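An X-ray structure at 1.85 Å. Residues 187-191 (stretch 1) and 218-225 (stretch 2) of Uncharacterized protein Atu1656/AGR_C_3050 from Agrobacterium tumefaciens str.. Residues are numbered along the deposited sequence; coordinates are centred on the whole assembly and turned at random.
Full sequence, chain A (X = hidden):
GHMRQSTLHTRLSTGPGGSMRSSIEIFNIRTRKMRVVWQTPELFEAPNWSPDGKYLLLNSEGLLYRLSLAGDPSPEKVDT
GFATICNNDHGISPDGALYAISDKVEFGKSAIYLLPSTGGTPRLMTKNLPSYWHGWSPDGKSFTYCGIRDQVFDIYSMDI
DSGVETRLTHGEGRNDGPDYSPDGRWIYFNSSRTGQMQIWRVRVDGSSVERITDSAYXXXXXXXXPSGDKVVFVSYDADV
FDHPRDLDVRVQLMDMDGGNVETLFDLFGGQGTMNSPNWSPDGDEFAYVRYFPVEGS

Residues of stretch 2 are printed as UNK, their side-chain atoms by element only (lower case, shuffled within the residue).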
ATOM      1  N   ILE A 187      -1.191   3.123 -13.494  1.00 38.83           N
ATOM      2  CA  ILE A 187      -1.493   2.616 -12.158  1.00 37.34           C
ATOM      3  C   ILE A 187      -1.153   1.114 -12.213  1.00 37.36           C
ATOM      4  O   ILE A 187      -1.680   0.419 -13.065  1.00 38.01           O
ATOM      5  CB  ILE A 187      -2.976   2.833 -11.801  1.00 36.78           C
ATOM      6  CG1 ILE A 187      -3.249   4.335 -11.515  1.00 36.60           C
ATOM      7  CG2 ILE A 187      -3.388   1.952 -10.592  1.00 36.35           C
ATOM      8  CD1 ILE A 187      -4.706   4.720 -11.672  1.00 34.30           C
ATOM      9  N   TYR A 188      -0.265   0.648 -11.332  1.00 36.91           N
ATOM     10  CA  TYR A 188       0.086  -0.777 -11.238  1.00 36.47           C
ATOM     11  C   TYR A 188      -0.842  -1.383 -10.188  1.00 36.28           C
ATOM     12  O   TYR A 188      -1.227  -0.712  -9.194  1.00 35.96           O
ATOM     13  CB  TYR A 188       1.551  -0.961 -10.795  1.00 36.47           C
ATOM     14  CG  TYR A 188       2.586  -0.674 -11.877  1.00 35.58           C
ATOM     15  CD1 TYR A 188       2.779   0.617 -12.393  1.00 35.48           C
ATOM     16  CD2 TYR A 188       3.364  -1.715 -12.412  1.00 34.72           C
ATOM     17  CE1 TYR A 188       3.734   0.848 -13.430  1.00 34.49           C
ATOM     18  CE2 TYR A 188       4.308  -1.485 -13.409  1.00 33.31           C
ATOM     19  CZ  TYR A 188       4.486  -0.212 -13.909  1.00 36.83           C
ATOM     20  OH  TYR A 188       5.415  -0.027 -14.890  1.00 36.11           O
ATOM     21  N   PHE A 189      -1.234  -2.634 -10.421  1.00 36.10           N
ATOM     22  CA  PHE A 189      -2.194  -3.316  -9.553  1.00 35.20           C
ATOM     23  C   PHE A 189      -2.020  -4.822  -9.763  1.00 34.86           C
ATOM     24  O   PHE A 189      -1.166  -5.238 -10.572  1.00 34.71           O
ATOM     25  CB  PHE A 189      -3.634  -2.830  -9.855  1.00 35.62           C
ATOM     26  CG  PHE A 189      -4.153  -3.242 -11.223  1.00 35.65           C
ATOM     27  CD1 PHE A 189      -3.824  -2.509 -12.377  1.00 35.26           C
ATOM     28  CD2 PHE A 189      -4.965  -4.363 -11.350  1.00 35.24           C
ATOM     29  CE1 PHE A 189      -4.280  -2.902 -13.625  1.00 37.78           C
ATOM     30  CE2 PHE A 189      -5.442  -4.770 -12.619  1.00 35.87           C
ATOM     31  CZ  PHE A 189      -5.086  -4.034 -13.761  1.00 36.94           C
ATOM     32  N   ASN A 190      -2.753  -5.644  -9.011  1.00 34.02           N
ATOM     33  CA  ASN A 190      -2.739  -7.092  -9.322  1.00 34.67           C
ATOM     34  C   ASN A 190      -4.103  -7.622  -9.741  1.00 34.25           C
ATOM     35  O   ASN A 190      -5.138  -7.075  -9.371  1.00 34.27           O
ATOM     36  CB  ASN A 190      -2.094  -7.954  -8.202  1.00 34.94           C
ATOM     37  CG  ASN A 190      -2.831  -7.882  -6.859  1.00 37.42           C
ATOM     38  OD1 ASN A 190      -3.618  -6.974  -6.573  1.00 39.18           O
ATOM     39  ND2 ASN A 190      -2.515  -8.820  -6.005  1.00 36.09           N
ATOM     40  N   SER A 191      -4.115  -8.692 -10.533  1.00 34.67           N
ATOM     41  CA  SER A 191      -5.370  -9.185 -11.012  1.00 34.75           C
ATOM     42  C   SER A 191      -5.300 -10.701 -11.039  1.00 35.03           C
ATOM     43  O   SER A 191      -4.230 -11.276 -11.334  1.00 35.11           O
ATOM     44  CB  SER A 191      -5.625  -8.628 -12.422  1.00 35.35           C
ATOM     45  OG  SER A 191      -6.859  -9.080 -12.944  1.00 35.77           O
ATOM     46  N   UNK A 218       1.714 -15.848  -6.540  1.00 33.37           N
ATOM     47  CA  UNK A 218       0.695 -14.794  -6.424  1.00 33.06           C
ATOM     48  C   UNK A 218       1.379 -13.505  -5.977  1.00 33.58           C
ATOM     49  O   UNK A 218       1.971 -13.444  -4.896  1.00 33.14           O
ATOM     50  N   UNK A 219       1.259 -12.462  -6.797  1.00 33.00           N
ATOM     51  CA  UNK A 219       2.117 -11.297  -6.698  1.00 32.24           C
ATOM     52  C   UNK A 219       1.180 -10.240  -6.207  1.00 32.12           C
ATOM     53  O   UNK A 219       0.080 -10.095  -6.752  1.00 31.24           O
ATOM     54  c   UNK A 219       3.706 -11.996  -8.598  1.00 34.31           C
ATOM     55  o   UNK A 219       3.877 -12.144  -9.828  1.00 32.92           O
ATOM     56  c   UNK A 219       2.695 -10.958  -8.094  1.00 32.38           C
ATOM     57  o   UNK A 219       4.365 -12.633  -7.762  1.00 31.93           O
ATOM     58  N   UNK A 220       1.593  -9.499  -5.166  1.00 32.45           N
ATOM     59  CA  UNK A 220       0.672  -8.654  -4.443  1.00 32.83           C
ATOM     60  C   UNK A 220       1.364  -7.337  -4.083  1.00 33.70           C
ATOM     61  O   UNK A 220       2.598  -7.255  -4.029  1.00 34.97           O
ATOM     62  c   UNK A 220      -4.387 -11.312  -3.244  1.00 34.03           C
ATOM     63  c   UNK A 220      -2.262 -10.099  -3.101  1.00 33.00           C
ATOM     64  c   UNK A 220       0.263  -9.377  -3.145  1.00 33.02           C
ATOM     65  c   UNK A 220      -5.035 -10.153  -2.897  1.00 35.16           C
ATOM     66  c   UNK A 220      -2.989 -11.272  -3.340  1.00 35.53           C
ATOM     67  c   UNK A 220      -0.805 -11.718  -3.635  1.00 33.66           C
ATOM     68  c   UNK A 220      -4.343  -8.968  -2.675  1.00 34.53           C
ATOM     69  c   UNK A 220      -2.964  -8.918  -2.762  1.00 35.06           C
ATOM     70  c   UNK A 220      -0.886 -10.387  -3.297  1.00 32.88           C
ATOM     71  n   UNK A 220      -2.088 -12.277  -3.655  1.00 33.38           N
ATOM     72  N   UNK A 221       0.586  -6.307  -3.812  1.00 36.09           N
ATOM     73  CA  UNK A 221       1.147  -5.074  -3.293  1.00 35.73           C
ATOM     74  C   UNK A 221       2.228  -4.395  -4.164  1.00 36.94           C
ATOM     75  O   UNK A 221       3.293  -4.037  -3.639  1.00 38.63           O
ATOM     76  c   UNK A 221       0.828  -8.340   0.246  1.00 39.95           C
ATOM     77  c   UNK A 221      -1.157  -6.926   0.086  1.00 36.86           C
ATOM     78  c   UNK A 221      -0.526  -8.104   0.557  1.00 36.56           C
ATOM     79  c   UNK A 221      -0.417  -5.993  -0.678  1.00 36.05           C
ATOM     80  c   UNK A 221       0.933  -6.246  -1.014  1.00 38.05           C
ATOM     81  c   UNK A 221       1.714  -5.279  -1.864  1.00 36.70           C
ATOM     82  c   UNK A 221       1.550  -7.403  -0.535  1.00 38.13           C
ATOM     83  N   UNK A 222       1.969  -4.173  -5.473  1.00 37.37           N
ATOM     84  CA  UNK A 222       2.974  -3.406  -6.254  1.00 37.39           C
ATOM     85  C   UNK A 222       3.108  -1.937  -5.838  1.00 38.54           C
ATOM     86  O   UNK A 222       2.090  -1.206  -5.703  1.00 38.74           O
ATOM     87  c   UNK A 222       2.478  -3.570  -7.710  1.00 38.02           C
ATOM     88  c   UNK A 222       0.970  -3.768  -7.575  1.00 35.79           C
ATOM     89  c   UNK A 222       0.836  -4.616  -6.320  1.00 36.31           C
ATOM     90  N   UNK A 223       4.356  -1.519  -5.557  1.00 37.59           N
ATOM     91  CA  UNK A 223       4.670  -0.125  -5.354  1.00 36.81           C
ATOM     92  C   UNK A 223       5.807   0.322  -6.273  1.00 37.33           C
ATOM     93  O   UNK A 223       6.951  -0.057  -6.070  1.00 36.47           O
ATOM     94  n   UNK A 223       2.654  -1.391  -1.458  1.00 36.36           N
ATOM     95  c   UNK A 223       3.904  -1.366  -2.031  1.00 37.94           C
ATOM     96  c   UNK A 223       4.975   0.139  -3.866  1.00 35.52           C
ATOM     97  c   UNK A 223       1.902  -0.472  -2.038  1.00 40.14           C
ATOM     98  n   UNK A 223       2.630   0.154  -2.945  1.00 36.45           N
ATOM     99  c   UNK A 223       3.905  -0.366  -2.946  1.00 35.35           C
ATOM    100  N   UNK A 224       5.472   1.088  -7.320  1.00 37.52           N
ATOM    101  CA  UNK A 224       6.479   1.779  -8.112  1.00 38.38           C
ATOM    102  C   UNK A 224       7.301   2.794  -7.284  1.00 38.87           C
ATOM    103  O   UNK A 224       6.741   3.596  -6.518  1.00 38.76           O
ATOM    104  c   UNK A 224       5.666   2.485  -9.192  1.00 37.73           C
ATOM    105  c   UNK A 224       4.109   1.284  -7.851  1.00 38.29           C
ATOM    106  c   UNK A 224       4.367   1.776  -9.259  1.00 39.00           C
ATOM    107  N   UNK A 225       8.616   2.728  -7.443  1.00 38.93           N
ATOM    108  CA  UNK A 225       9.532   3.655  -6.768  1.00 39.21           C
ATOM    109  C   UNK A 225       9.336   5.076  -7.307  1.00 39.35           C
ATOM    110  O   UNK A 225       9.146   5.255  -8.518  1.00 39.07           O
ATOM    111  o   UNK A 225      11.919   4.182  -6.619  1.00 41.94           O
ATOM    112  c   UNK A 225      10.976   3.202  -7.017  1.00 38.60           C
TER
HETATM  113  O   HOH W   1      -2.092  -6.186  -4.405  1.00 30.50           O

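Position 218 carries no side-chain atoms, so it is Gly-218. Nothing of stretch 1 lies within 5.5 Å of where a CB would sit; room alone therefore does not explain the glycine here.

Position 219 has two carbons, the second bearing two oxygens. Its CB points sideways and its end leads away, to hydrogen bonds elsewhere in the structure. What it offers stretch 1 is backbone: Asn-190 ND2 donates to the backbone O of position 219 at 3.0 Å with an angle of 148°. The short carboxylate makes it Asp-219.

Position 220 shows one carbon leading into fused five- and six-membered rings of eight carbons and one nitrogen. The CA-to-CB bond points away overall, though CB still touches stretch 1, and Asn-190 ND2 lies over one face of the ring system, 3.2 Å from a carbon where the two rings fuse. This can only be Trp-220, and the carbon is CD2. The same nitrogen that reaches the carbonyl of Asp-219 thus also packs on the indole.

Position 221 has one carbon and a ring of six carbons with no oxygen. The CA-to-CB bond points away from stretch 1, and the ring makes no contact with it. The residue is Phe-221. Its backbone takes an unusual strand conformation, phi 58° and psi 51°. Phe-221 N donates to the O of water 1 at 2.7 Å, and that water O donates a weak hydrogen bond to Asn-190 OD1 at 2.8 Å.

Position 222 has three carbons closing a ring onto the backbone N. One ring carbon of position 222 lies 3.8 Å from Phe-189 CA, and its CB is 4.1 Å from Tyr-188 CB. It is Pro-222, the first carbon being CG. With no backbone N-H to donate, this proline meets the neighbouring strand through carbon contacts.

Position 223 bears one carbon and a five-membered ring of three carbons and two nitrogens. Its CA-to-CB bond points away, and both ring nitrogens are hydrogen-bonded elsewhere in the structure: His-223.

Position 224 repeats the three-carbon ring closed onto N. One ring carbon of position 224 approaches the Tyr-188 ring obliquely, 3.7 Å from Tyr-188 CD1. This is Pro-224, through its CG.

Position 225 has one carbon and one oxygen and lies beyond reach of stretch 1: Ser-225.

The strands run antiparallel, at 177°, but no backbone-to-backbone hydrogen bond joins these two segments. Asn-190 supplies the polar link, through one direct bond to a carbonyl and a water that accepts from Phe-221 N and donates a weak bond to Asn-190 OD1. Elsewhere along the contact, Tyr-188 packs against two prolines, at alternate positions, whose CA-to-CB bonds point toward stretch 1. The rule to read is a side-chain amide bonded to a backbone carbonyl, beside a small apolar patch.

Stretch 2, residues 218-225: GDWFPHPS
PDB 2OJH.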